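Local coordinates for thioredoxin reductase (Streptomyces clavuligerus, PDB 4NTD), which binds FAD and catalyses the formation of disulfide bonds in natural products, probably in the biosynthesis of holomycin, at residues A[55-60]-A[98-103]; A[186-191]-A[213-218]; A[197-202]-A[219-224]. All blocks are in the same frame, centred on the assembly; numbering follows the deposited sequence.

Contact 1: A[55-60]-A[98-103]. With FAD (flavin-adenine dinucleotide), chain C.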
loop_
_atom_site.group_PDB
_atom_site.type_symbol
_atom_site.label_atom_id
_atom_site.label_comp_id
_atom_site.label_asym_id
_atom_site.label_seq_id
_atom_site.Cartn_x
_atom_site.Cartn_y
_atom_site.Cartn_z
ATOM N N ARG A 55 -15.711 2.243 16.510
ATOM C CA ARG A 55 -15.047 2.792 17.685
ATOM C C ARG A 55 -13.646 2.193 17.803
ATOM O O ARG A 55 -13.491 0.991 18.035
ATOM C CB ARG A 55 -15.886 2.533 18.936
ATOM C CG ARG A 55 -17.258 3.180 18.841
ATOM C CD ARG A 55 -17.128 4.594 18.298
ATOM N NE ARG A 55 -18.178 4.931 17.340
ATOM C CZ ARG A 55 -18.049 5.861 16.399
ATOM N NH1 ARG A 55 -16.914 6.534 16.290
ATOM N NH2 ARG A 55 -19.045 6.114 15.563
ATOM N N VAL A 56 -12.637 3.046 17.632
ATOM C CA VAL A 56 -11.239 2.627 17.572
ATOM C C VAL A 56 -10.434 3.217 18.725
ATOM O O VAL A 56 -10.558 4.400 19.034
ATOM C CB VAL A 56 -10.593 3.082 16.244
ATOM C CG1 VAL A 56 -9.122 2.685 16.176
ATOM C CG2 VAL A 56 -11.356 2.505 15.060
ATOM N N VAL A 57 -9.609 2.378 19.348
ATOM C CA VAL A 57 -8.595 2.831 20.296
ATOM C C VAL A 57 -7.231 2.411 19.756
ATOM O O VAL A 57 -7.034 1.248 19.405
ATOM C CB VAL A 57 -8.801 2.229 21.702
ATOM C CG1 VAL A 57 -7.694 2.680 22.649
ATOM C CG2 VAL A 57 -10.166 2.616 22.255
ATOM N N LEU A 58 -6.304 3.361 19.668
ATOM C CA LEU A 58 -4.923 3.057 19.306
ATOM C C LEU A 58 -4.063 3.067 20.556
ATOM O O LEU A 58 -4.187 3.968 21.386
ATOM C CB LEU A 58 -4.368 4.080 18.317
ATOM C CG LEU A 58 -5.084 4.191 16.971
ATOM C CD1 LEU A 58 -6.118 5.308 16.987
ATOM C CD2 LEU A 58 -4.071 4.392 15.853
ATOM N N VAL A 59 -3.200 2.061 20.686
ATOM C CA VAL A 59 -2.193 2.024 21.743
ATOM C C VAL A 59 -0.825 1.992 21.066
ATOM O O VAL A 59 -0.547 1.092 20.270
ATOM C CB VAL A 59 -2.354 0.792 22.659
ATOM C CG1 VAL A 59 -1.393 0.875 23.838
ATOM C CG2 VAL A 59 -3.790 0.672 23.157
ATOM N N ASP A 60 0.017 2.980 21.367
ATOM C CA ASP A 60 1.314 3.120 20.701
ATOM C C ASP A 60 2.410 3.527 21.682
ATOM O O ASP A 60 2.225 4.444 22.480
ATOM C CB ASP A 60 1.227 4.149 19.576
ATOM C CG ASP A 60 2.561 4.376 18.895
ATOM O OD1 ASP A 60 2.946 3.547 18.044
ATOM O OD2 ASP A 60 3.227 5.379 19.217
ATOM N N GLY A 98 -12.766 10.864 15.950
ATOM C CA GLY A 98 -13.228 10.341 17.236
ATOM C C GLY A 98 -12.494 9.116 17.753
ATOM O O GLY A 98 -12.831 8.597 18.819
ATOM N N ALA A 99 -11.501 8.632 17.009
ATOM C CA ALA A 99 -10.657 7.547 17.504
ATOM C C ALA A 99 -9.839 8.061 18.681
ATOM O O ALA A 99 -9.493 9.241 18.736
ATOM C CB ALA A 99 -9.744 7.028 16.409
ATOM N N GLU A 100 -9.533 7.170 19.619
ATOM C CA GLU A 100 -8.850 7.551 20.851
ATOM C C GLU A 100 -7.442 6.971 20.912
ATOM O O GLU A 100 -7.209 5.846 20.476
ATOM C CB GLU A 100 -9.677 7.105 22.050
ATOM C CG GLU A 100 -11.004 7.840 22.145
ATOM C CD GLU A 100 -11.848 7.374 23.306
ATOM O OE1 GLU A 100 -12.440 6.279 23.208
ATOM O OE2 GLU A 100 -11.929 8.106 24.313
ATOM N N PHE A 101 -6.511 7.758 21.449
ATOM C CA PHE A 101 -5.103 7.376 21.535
ATOM C C PHE A 101 -4.665 7.166 22.980
ATOM O O PHE A 101 -5.025 7.940 23.873
ATOM C CB PHE A 101 -4.215 8.464 20.927
ATOM C CG PHE A 101 -4.160 8.453 19.426
ATOM C CD1 PHE A 101 -3.184 7.720 18.759
ATOM C CD2 PHE A 101 -5.057 9.204 18.680
ATOM C CE1 PHE A 101 -3.121 7.719 17.375
ATOM C CE2 PHE A 101 -4.996 9.210 17.295
ATOM C CZ PHE A 101 -4.027 8.466 16.641
ATOM N N ILE A 102 -3.877 6.116 23.192
ATOM C CA ILE A 102 -3.160 5.904 24.440
ATOM C C ILE A 102 -1.683 5.731 24.105
ATOM O O ILE A 102 -1.339 4.934 23.223
ATOM C CB ILE A 102 -3.645 4.631 25.172
ATOM C CG1 ILE A 102 -5.141 4.726 25.492
ATOM C CG2 ILE A 102 -2.837 4.403 26.449
ATOM C CD1 ILE A 102 -5.735 3.455 26.066
ATOM N N ARG A 103 -0.814 6.480 24.778
ATOM C CA ARG A 103 0.619 6.232 24.674
ATOM C C ARG A 103 1.007 5.225 25.749
ATOM O O ARG A 103 1.030 5.553 26.932
ATOM C CB ARG A 103 1.441 7.509 24.825
ATOM C CG ARG A 103 2.928 7.263 24.615
ATOM C CD ARG A 103 3.758 8.522 24.768
ATOM N NE ARG A 103 5.187 8.214 24.848
ATOM C CZ ARG A 103 6.055 8.448 23.869
ATOM N NH1 ARG A 103 5.640 9.008 22.742
ATOM N NH2 ARG A 103 7.337 8.138 24.021
HETATM P PA FAD C . 6.551 1.741 12.557
HETATM O O1A FAD C . 6.526 3.016 11.756
HETATM O O2A FAD C . 7.868 1.273 13.114
HETATM O O5B FAD C . 5.521 1.905 13.774
HETATM C C5B FAD C . 5.326 0.845 14.701
HETATM C C4B FAD C . 4.797 1.441 15.994
HETATM O O4B FAD C . 4.360 0.393 16.855
HETATM C C3B FAD C . 5.864 2.224 16.756
HETATM O O3B FAD C . 5.443 3.578 16.965
HETATM C C2B FAD C . 6.030 1.476 18.069
HETATM O O2B FAD C . 6.252 2.356 19.175
HETATM C C1B FAD C . 4.709 0.737 18.196
HETATM N N9A FAD C . 4.715 -0.494 19.017
HETATM C C8A FAD C . 5.511 -1.567 18.861
HETATM N N7A FAD C . 5.211 -2.519 19.778
HETATM C C5A FAD C . 4.200 -2.052 20.532
HETATM C C6A FAD C . 3.400 -2.546 21.671
HETATM N N6A FAD C . 3.647 -3.766 22.200
HETATM N N1A FAD C . 2.430 -1.739 22.163
HETATM C C2A FAD C . 2.179 -0.518 21.645
HETATM N N3A FAD C . 2.869 -0.012 20.603
HETATM C C4A FAD C . 3.869 -0.719 20.019
HETATM N N1 FAD C . 10.749 4.324 4.737
HETATM C C2 FAD C . 10.388 5.216 3.786
HETATM O O2 FAD C . 9.360 4.976 3.119
HETATM N N3 FAD C . 11.090 6.337 3.538
HETATM C C4 FAD C . 12.201 6.649 4.230
HETATM O O4 FAD C . 12.835 7.693 3.974
HETATM C C4X FAD C . 12.661 5.731 5.298
HETATM N N5 FAD C . 13.769 5.960 6.046
HETATM C C5X FAD C . 14.152 5.074 7.004
HETATM C C6 FAD C . 15.292 5.335 7.758
HETATM C C7 FAD C . 15.713 4.452 8.748
HETATM C C7M FAD C . 16.954 4.755 9.552
HETATM C C8 FAD C . 14.935 3.214 9.008
HETATM C C8M FAD C . 15.378 2.239 10.068
HETATM C C9 FAD C . 13.795 2.945 8.259
HETATM C C9A FAD C . 13.369 3.827 7.262
HETATM N N10 FAD C . 12.207 3.579 6.486
HETATM C C10 FAD C . 11.842 4.518 5.507
HETATM C "C1'" FAD C . 11.358 2.394 6.665
HETATM C "C2'" FAD C . 10.260 2.721 7.678
HETATM O "O2'" FAD C . 10.833 2.771 8.993
HETATM C "C3'" FAD C . 9.136 1.686 7.655
HETATM O "O3'" FAD C . 8.614 1.584 6.325
HETATM C "C4'" FAD C . 7.982 2.030 8.598
HETATM O "O4'" FAD C . 8.461 2.381 9.901
HETATM C "C5'" FAD C . 7.019 0.859 8.751
HETATM O "O5'" FAD C . 5.799 1.340 9.312
HETATM P P FAD C . 4.988 0.492 10.406
HETATM O O1P FAD C . 4.963 -0.952 9.986
HETATM O O2P FAD C . 3.703 1.233 10.677
HETATM O O3P FAD C . 5.934 0.500 11.724
HETATM O O HOH W 1 -12.796 5.175 20.628
#

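Contact 2: A[186-191]-A[213-218]. With GSH (glutathione), chain B.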
loop_
_atom_site.group_PDB
_atom_site.type_symbol
_atom_site.label_atom_id
_atom_site.label_comp_id
_atom_site.label_asym_id
_atom_site.label_seq_id
_atom_site.Cartn_x
_atom_site.Cartn_y
_atom_site.Cartn_z
ATOM N N ARG A 186 25.041 -8.935 -1.496
ATOM C CA ARG A 186 23.934 -8.451 -2.323
ATOM C C ARG A 186 23.663 -6.964 -2.078
ATOM O O ARG A 186 23.310 -6.232 -3.003
ATOM C CB ARG A 186 22.662 -9.278 -2.093
ATOM C CG ARG A 186 22.709 -10.667 -2.717
ATOM C CD ARG A 186 21.382 -11.410 -2.601
ATOM N NE ARG A 186 20.695 -11.549 -3.889
ATOM C CZ ARG A 186 19.829 -10.676 -4.408
ATOM N NH1 ARG A 186 19.504 -9.553 -3.772
ATOM N NH2 ARG A 186 19.279 -10.933 -5.589
ATOM N N HIS A 187 23.850 -6.517 -0.837
ATOM C CA HIS A 187 23.639 -5.109 -0.493
ATOM C C HIS A 187 24.645 -4.191 -1.192
ATOM O O HIS A 187 24.278 -3.118 -1.674
ATOM C CB HIS A 187 23.690 -4.902 1.026
ATOM C CG HIS A 187 22.747 -3.854 1.522
ATOM N ND1 HIS A 187 21.388 -3.922 1.308
ATOM C CD2 HIS A 187 22.960 -2.722 2.233
ATOM C CE1 HIS A 187 20.804 -2.873 1.859
ATOM N NE2 HIS A 187 21.736 -2.130 2.428
ATOM N N ALA A 188 25.907 -4.613 -1.253
ATOM C CA ALA A 188 26.936 -3.852 -1.967
ATOM C C ALA A 188 26.630 -3.764 -3.464
ATOM O O ALA A 188 26.792 -2.706 -4.078
ATOM C CB ALA A 188 28.310 -4.468 -1.741
ATOM N N LEU A 189 26.179 -4.875 -4.042
ATOM C CA LEU A 189 25.807 -4.910 -5.456
ATOM C C LEU A 189 24.611 -3.994 -5.734
ATOM O O LEU A 189 24.569 -3.315 -6.758
ATOM C CB LEU A 189 25.500 -6.345 -5.896
ATOM C CG LEU A 189 26.670 -7.333 -5.815
ATOM C CD1 LEU A 189 26.182 -8.758 -6.016
ATOM C CD2 LEU A 189 27.756 -6.980 -6.821
ATOM N N LEU A 190 23.654 -3.972 -4.810
ATOM C CA LEU A 190 22.503 -3.070 -4.895
ATOM C C LEU A 190 22.932 -1.599 -4.836
ATOM O O LEU A 190 22.470 -0.780 -5.631
ATOM C CB LEU A 190 21.506 -3.387 -3.772
ATOM C CG LEU A 190 20.274 -2.494 -3.588
ATOM C CD1 LEU A 190 19.435 -2.428 -4.855
ATOM C CD2 LEU A 190 19.446 -3.009 -2.421
ATOM N N LEU A 191 23.829 -1.274 -3.906
ATOM C CA LEU A 191 24.293 0.106 -3.728
ATOM C C LEU A 191 25.089 0.654 -4.917
ATOM O O LEU A 191 25.170 1.871 -5.098
ATOM C CB LEU A 191 25.105 0.239 -2.435
ATOM C CG LEU A 191 24.250 0.245 -1.166
ATOM C CD1 LEU A 191 25.085 -0.091 0.059
ATOM C CD2 LEU A 191 23.566 1.593 -0.983
ATOM N N ARG A 213 33.029 -13.345 -7.965
ATOM C CA ARG A 213 32.841 -13.024 -9.387
ATOM C C ARG A 213 31.910 -11.821 -9.585
ATOM O O ARG A 213 32.181 -10.948 -10.411
ATOM C CB ARG A 213 32.306 -14.233 -10.167
ATOM C CG ARG A 213 33.375 -15.237 -10.570
ATOM C CD ARG A 213 32.829 -16.285 -11.530
ATOM N NE ARG A 213 31.969 -17.257 -10.855
ATOM C CZ ARG A 213 32.394 -18.352 -10.224
ATOM N NH1 ARG A 213 33.689 -18.652 -10.159
ATOM N NH2 ARG A 213 31.512 -19.161 -9.647
ATOM N N ALA A 214 30.824 -11.774 -8.817
ATOM C CA ALA A 214 29.846 -10.688 -8.921
ATOM C C ALA A 214 30.435 -9.350 -8.472
ATOM O O ALA A 214 30.270 -8.334 -9.147
ATOM C CB ALA A 214 28.604 -11.016 -8.107
ATOM N N LEU A 215 31.122 -9.362 -7.333
ATOM C CA LEU A 215 31.756 -8.155 -6.801
ATOM C C LEU A 215 32.837 -7.623 -7.749
ATOM O O LEU A 215 32.930 -6.416 -7.970
ATOM C CB LEU A 215 32.331 -8.424 -5.405
ATOM C CG LEU A 215 31.296 -8.676 -4.303
ATOM C CD1 LEU A 215 31.929 -9.369 -3.104
ATOM C CD2 LEU A 215 30.617 -7.382 -3.879
ATOM N N SER A 216 33.640 -8.523 -8.315
ATOM C CA SER A 216 34.640 -8.138 -9.319
ATOM C C SER A 216 33.990 -7.536 -10.566
ATOM O O SER A 216 34.432 -6.499 -11.066
ATOM C CB SER A 216 35.504 -9.340 -9.720
ATOM O OG SER A 216 36.347 -9.736 -8.655
ATOM N N ALA A 217 32.933 -8.183 -11.052
ATOM C CA ALA A 217 32.248 -7.751 -12.273
ATOM C C ALA A 217 31.583 -6.379 -12.131
ATOM O O ALA A 217 31.523 -5.620 -13.097
ATOM C CB ALA A 217 31.223 -8.791 -12.699
ATOM N N ARG A 218 31.087 -6.068 -10.935
ATOM C CA ARG A 218 30.495 -4.750 -10.667
ATOM C C ARG A 218 31.490 -3.776 -10.031
ATOM O O ARG A 218 31.112 -2.681 -9.613
ATOM C CB ARG A 218 29.236 -4.883 -9.801
ATOM C CG ARG A 218 28.054 -5.534 -10.504
ATOM C CD ARG A 218 27.558 -4.712 -11.690
ATOM N NE ARG A 218 26.813 -3.519 -11.279
ATOM C CZ ARG A 218 26.846 -2.333 -11.891
ATOM N NH1 ARG A 218 27.619 -2.118 -12.956
ATOM N NH2 ARG A 218 26.106 -1.336 -11.419
HETATM N N1 GSH B . 14.729 -6.656 1.310
HETATM C CA1 GSH B . 15.796 -6.676 0.306
HETATM C C1 GSH B . 15.970 -8.134 -0.162
HETATM O O11 GSH B . 16.684 -8.870 0.563
HETATM O O12 GSH B . 15.399 -8.483 -1.225
HETATM C CB1 GSH B . 17.124 -6.259 0.889
HETATM C CG1 GSH B . 17.719 -5.045 0.177
HETATM C CD1 GSH B . 16.863 -3.821 0.494
HETATM O OE1 GSH B . 16.061 -3.369 -0.321
HETATM N N2 GSH B . 17.166 -3.251 1.663
HETATM C CA2 GSH B . 16.460 -2.078 2.189
HETATM C C2 GSH B . 15.247 -2.566 2.861
HETATM O O2 GSH B . 15.041 -3.746 3.150
HETATM C CB2 GSH B . 15.702 -1.275 1.129
HETATM S SG2 GSH B . 15.895 0.547 0.997
HETATM N N3 GSH B . 14.394 -1.563 2.939
HETATM C CA3 GSH B . 13.070 -1.784 3.339
HETATM C C3 GSH B . 12.609 -1.081 4.644
HETATM O O31 GSH B . 13.376 -0.095 5.197
HETATM O O32 GSH B . 11.462 -1.386 5.174
HETATM O O HOH W 2 24.593 -3.065 -9.552
#

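Contact 3: A[197-202]-A[219-224]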
loop_
_atom_site.group_PDB
_atom_site.type_symbol
_atom_site.label_atom_id
_atom_site.label_comp_id
_atom_site.label_asym_id
_atom_site.label_seq_id
_atom_site.Cartn_x
_atom_site.Cartn_y
_atom_site.Cartn_z
ATOM N N ASP A 197 31.529 4.183 -6.517
ATOM C CA ASP A 197 32.530 4.044 -5.458
ATOM C C ASP A 197 31.892 3.353 -4.248
ATOM O O ASP A 197 31.410 4.009 -3.321
ATOM C CB ASP A 197 33.071 5.433 -5.089
ATOM C CG ASP A 197 34.279 5.385 -4.162
ATOM O OD1 ASP A 197 34.666 4.294 -3.691
ATOM O OD2 ASP A 197 34.852 6.463 -3.906
ATOM N N VAL A 198 31.881 2.022 -4.286
ATOM C CA VAL A 198 31.312 1.194 -3.223
ATOM C C VAL A 198 32.339 0.142 -2.814
ATOM O O VAL A 198 32.844 -0.590 -3.661
ATOM C CB VAL A 198 30.022 0.484 -3.685
ATOM C CG1 VAL A 198 29.442 -0.372 -2.564
ATOM C CG2 VAL A 198 28.993 1.501 -4.159
ATOM N N VAL A 199 32.640 0.072 -1.517
ATOM C CA VAL A 199 33.605 -0.887 -0.981
ATOM C C VAL A 199 32.933 -1.812 0.031
ATOM O O VAL A 199 32.174 -1.353 0.889
ATOM C CB VAL A 199 34.780 -0.154 -0.295
ATOM C CG1 VAL A 199 35.637 -1.115 0.518
ATOM C CG2 VAL A 199 35.627 0.565 -1.335
ATOM N N LEU A 200 33.223 -3.108 -0.069
ATOM C CA LEU A 200 32.783 -4.084 0.924
ATOM C C LEU A 200 33.915 -4.357 1.905
ATOM O O LEU A 200 34.995 -4.791 1.506
ATOM C CB LEU A 200 32.348 -5.393 0.259
ATOM C CG LEU A 200 31.963 -6.550 1.195
ATOM C CD1 LEU A 200 30.755 -6.193 2.047
ATOM C CD2 LEU A 200 31.702 -7.825 0.410
ATOM N N PHE A 201 33.661 -4.095 3.183
ATOM C CA PHE A 201 34.573 -4.486 4.251
ATOM C C PHE A 201 34.177 -5.902 4.659
ATOM O O PHE A 201 33.173 -6.093 5.345
ATOM C CB PHE A 201 34.478 -3.496 5.413
ATOM C CG PHE A 201 34.888 -2.099 5.038
ATOM C CD1 PHE A 201 36.219 -1.712 5.107
ATOM C CD2 PHE A 201 33.950 -1.179 4.584
ATOM C CE1 PHE A 201 36.606 -0.431 4.750
ATOM C CE2 PHE A 201 34.332 0.104 4.225
ATOM C CZ PHE A 201 35.662 0.479 4.307
ATOM N N ARG A 202 34.948 -6.898 4.227
ATOM C CA ARG A 202 34.537 -8.298 4.387
ATOM C C ARG A 202 34.290 -8.701 5.839
ATOM O O ARG A 202 33.364 -9.464 6.111
ATOM C CB ARG A 202 35.543 -9.263 3.756
ATOM C CG ARG A 202 35.049 -10.704 3.755
ATOM C CD ARG A 202 35.957 -11.631 2.963
ATOM N NE ARG A 202 37.182 -11.972 3.679
ATOM C CZ ARG A 202 37.326 -13.051 4.442
ATOM N NH1 ARG A 202 36.319 -13.900 4.598
ATOM N NH2 ARG A 202 38.481 -13.282 5.051
ATOM N N GLN A 219 32.757 -4.180 -9.971
ATOM C CA GLN A 219 33.852 -3.310 -9.551
ATOM C C GLN A 219 33.627 -2.729 -8.148
ATOM O O GLN A 219 33.705 -1.519 -7.929
ATOM C CB GLN A 219 34.119 -2.249 -10.631
ATOM C CG GLN A 219 34.484 -2.905 -11.962
ATOM C CD GLN A 219 34.815 -1.931 -13.081
ATOM O OE1 GLN A 219 34.159 -0.902 -13.239
ATOM N NE2 GLN A 219 35.825 -2.269 -13.883
ATOM N N VAL A 220 33.340 -3.636 -7.216
ATOM C CA VAL A 220 33.240 -3.342 -5.788
ATOM C C VAL A 220 34.467 -3.950 -5.109
ATOM O O VAL A 220 34.542 -5.172 -4.961
ATOM C CB VAL A 220 31.967 -3.979 -5.181
ATOM C CG1 VAL A 220 31.924 -3.821 -3.663
ATOM C CG2 VAL A 220 30.722 -3.386 -5.820
ATOM N N PRO A 221 35.438 -3.110 -4.701
ATOM C CA PRO A 221 36.579 -3.671 -3.978
ATOM C C PRO A 221 36.176 -4.347 -2.671
ATOM O O PRO A 221 35.237 -3.898 -2.009
ATOM C CB PRO A 221 37.457 -2.448 -3.691
ATOM C CG PRO A 221 37.096 -1.463 -4.743
ATOM C CD PRO A 221 35.636 -1.682 -5.011
ATOM N N VAL A 222 36.874 -5.424 -2.320
ATOM C CA VAL A 222 36.666 -6.098 -1.045
ATOM C C VAL A 222 37.920 -5.917 -0.201
ATOM O O VAL A 222 38.989 -6.414 -0.554
ATOM C CB VAL A 222 36.371 -7.600 -1.216
ATOM C CG1 VAL A 222 36.031 -8.239 0.127
ATOM C CG2 VAL A 222 35.235 -7.819 -2.205
ATOM N N ILE A 223 37.780 -5.194 0.905
ATOM C CA ILE A 223 38.894 -4.935 1.805
ATOM C C ILE A 223 38.829 -5.931 2.960
ATOM O O ILE A 223 37.799 -6.056 3.625
ATOM C CB ILE A 223 38.877 -3.473 2.297
ATOM C CG1 ILE A 223 39.053 -2.542 1.087
ATOM C CG2 ILE A 223 39.965 -3.235 3.339
ATOM C CD1 ILE A 223 39.083 -1.067 1.408
ATOM N N GLU A 224 39.931 -6.647 3.176
ATOM C CA GLU A 224 40.047 -7.676 4.217
ATOM C C GLU A 224 40.378 -7.054 5.562
ATOM O O GLU A 224 41.049 -6.023 5.615
ATOM C CB GLU A 224 41.169 -8.664 3.874
ATOM C CG GLU A 224 40.838 -9.644 2.766
ATOM C CD GLU A 224 39.758 -10.626 3.169
ATOM O OE1 GLU A 224 39.857 -11.199 4.274
ATOM O OE2 GLU A 224 38.814 -10.827 2.381
HETATM O O HOH W 3 33.533 0.882 -6.440
#

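Contact 1: A[55-60]-A[98-103]
Val-56 and Glu-100 begin the pairing of parallel strands 56-60 and 100-103, their short axes 20° apart, tied by four backbone bonds in an alternating ladder. Val-56 O accepts from Glu-100 N at 3.0 Å, and Leu-58 N donates to Glu-100 O at 2.8 Å. Further on, Leu-58 O takes Ile-102 N at 2.8 Å, and Asp-60 N gives to Ile-102 O at 3.0 Å. Both polar backbone atoms of Leu-58 are therefore spent on this neighbour, whereas Val-57 and Val-59 direct their backbone bonds to strand 31-36. Val-56 O has a second donor: a water lies 2.9 Å from it and also donates to Glu-100 OE1, linking backbone to carboxylate. At the far end Asp-60 OD1 is held twice, by the ribose hydroxyl O3B of FAD at 2.7 Å and by Ala-38 N, while OD2 takes Gly-62 N. An acidic side chain closing the second strand and receiving the adenosine ribose is a hallmark of dinucleotide-binding Rossmann folds. Apolar contact centres on Leu-58, whose CD1 stands 3.9 Å from the centroid of the Phe-101 ring, 15° off its normal, a CH-pi contact over the face. Leu-58 and Phe-101 both touch Val-94 of helix 83-96, the crossover joining these two strands, and helix 40-51 meets the same face; strand 56-60 lies between strand 31-36 and the outermost strand 100-103.

Contact 2: A[186-191]-A[213-218]
Ala-188 and Leu-189 carry this helix contact, meeting Ala-214, Leu-215 and Arg-218; the short axes lie 10.3 Å apart at 20°, a nearly parallel arrangement. One residue earlier, His-187 serves the ligand instead: its CE1 edge lies 3.7 Å from N2 of glutathione, near the ring plane, and NE2 is hydrogen-bonded to His-161 O. Ala-188 CB then approaches Leu-215 CD2 at 4.3 Å. Leu-189 does most of the touching. CG is anti to the carbonyl carbon (chi1 -63°), and beyond it CD1 rests 3.9 Å from Ala-214 CB, while CD2 comes nearest to Ala-214 O, sits 3.9 Å from Arg-218 CB and also nears Leu-215 CD2. The carbonyl of Leu-189 supplies a polar link, because one water donates to its O and accepts from Arg-218 NE, each at 2.8 Å. Leu-190 returns to the ligand, its CD2 3.7 Å from glutathione CG1. Val-328 of the second subunit packs on Ala-214 and Arg-218. Near-parallel helices lying side by side over a parallel sheet are characteristic of Rossmann-like alpha/beta domains, and here the first helix also lines the glutathione pocket.

Contact 3: A[197-202]-A[219-224]
Phe-201 and Ile-223 meet obliquely, ring atom CE1 lying 4.2 Å from Ile-223 CD1. One face of the Phe-201 ring is covered by Val-199 CG1, which stands 4.0 Å above the plane and is displaced toward the rim. The second flat group, the guanidinium of Arg-202, receives the carboxylate of Glu-224 at its edge, the two planes only 27° apart. In the modelled conformers this is a two-pronged salt bridge: NH2 donates to the syn lone pair of OE1 at 2.6 Å, while NE faces OE2 at a separation too short to be trusted. Both residues have two deposited conformers, so the exact geometry is doubtful. Arg-202 NH1 is hydrogen-bonded to Leu-205 O.

The backbones pair in parallel. Leu-200 N donates to Pro-221 O at 2.9 Å, Leu-200 O accepts from Ile-223 N at 2.9 Å, and Arg-202 N reaches Ile-223 O at 3.0 Å. This pairing joins the two strands of a beta-alpha-beta unit whose crossover is helix 209-217, with strand 222-223 at the margin of a five-stranded parallel sheet. Gln-219, at positive phi, ends that helix in a Schellman motif, and a water that accepts from Val-198 N lies 2.8 Å from Gln-219 O and probably donates to it. Pro-221 has no amide hydrogen to offer; its CD comes close to Val-198 O, and Val-220 CG1 approaches the same oxygen.

On the face bearing Phe-201, Ile-223 extends with CD1 anti to CA (chi2 -179°) and touches Val-199 CG1 at 3.6 Å; Val-248 packs on both Phe-201 and Ile-223. The other face presents Leu-200 and Val-222, on which Leu-215 of helix 209-217 rests.

Along the chain, contact 1 closes before the other two open, and the segments of contacts 2 and 3 then alternate: helix 184-191, strand 198-201, helix 209-217, strand 222-223. Contact 1 belongs to one five-stranded parallel sheet and contact 3 to another, their centres about 48 Å apart on opposite sides of the chain's centre. Contacts 2 and 3 have centres about 9 Å apart and share helix 209-217: Leu-215 O probably accepts a hydrogen bond from Val-220 N at 2.9 Å, and Ala-188 O packs against Val-198 CG1 at 3.8 Å. The layout fits a two-domain flavoprotein, FAD gripped at contact 1's sheet and glutathione bordered by contact 2.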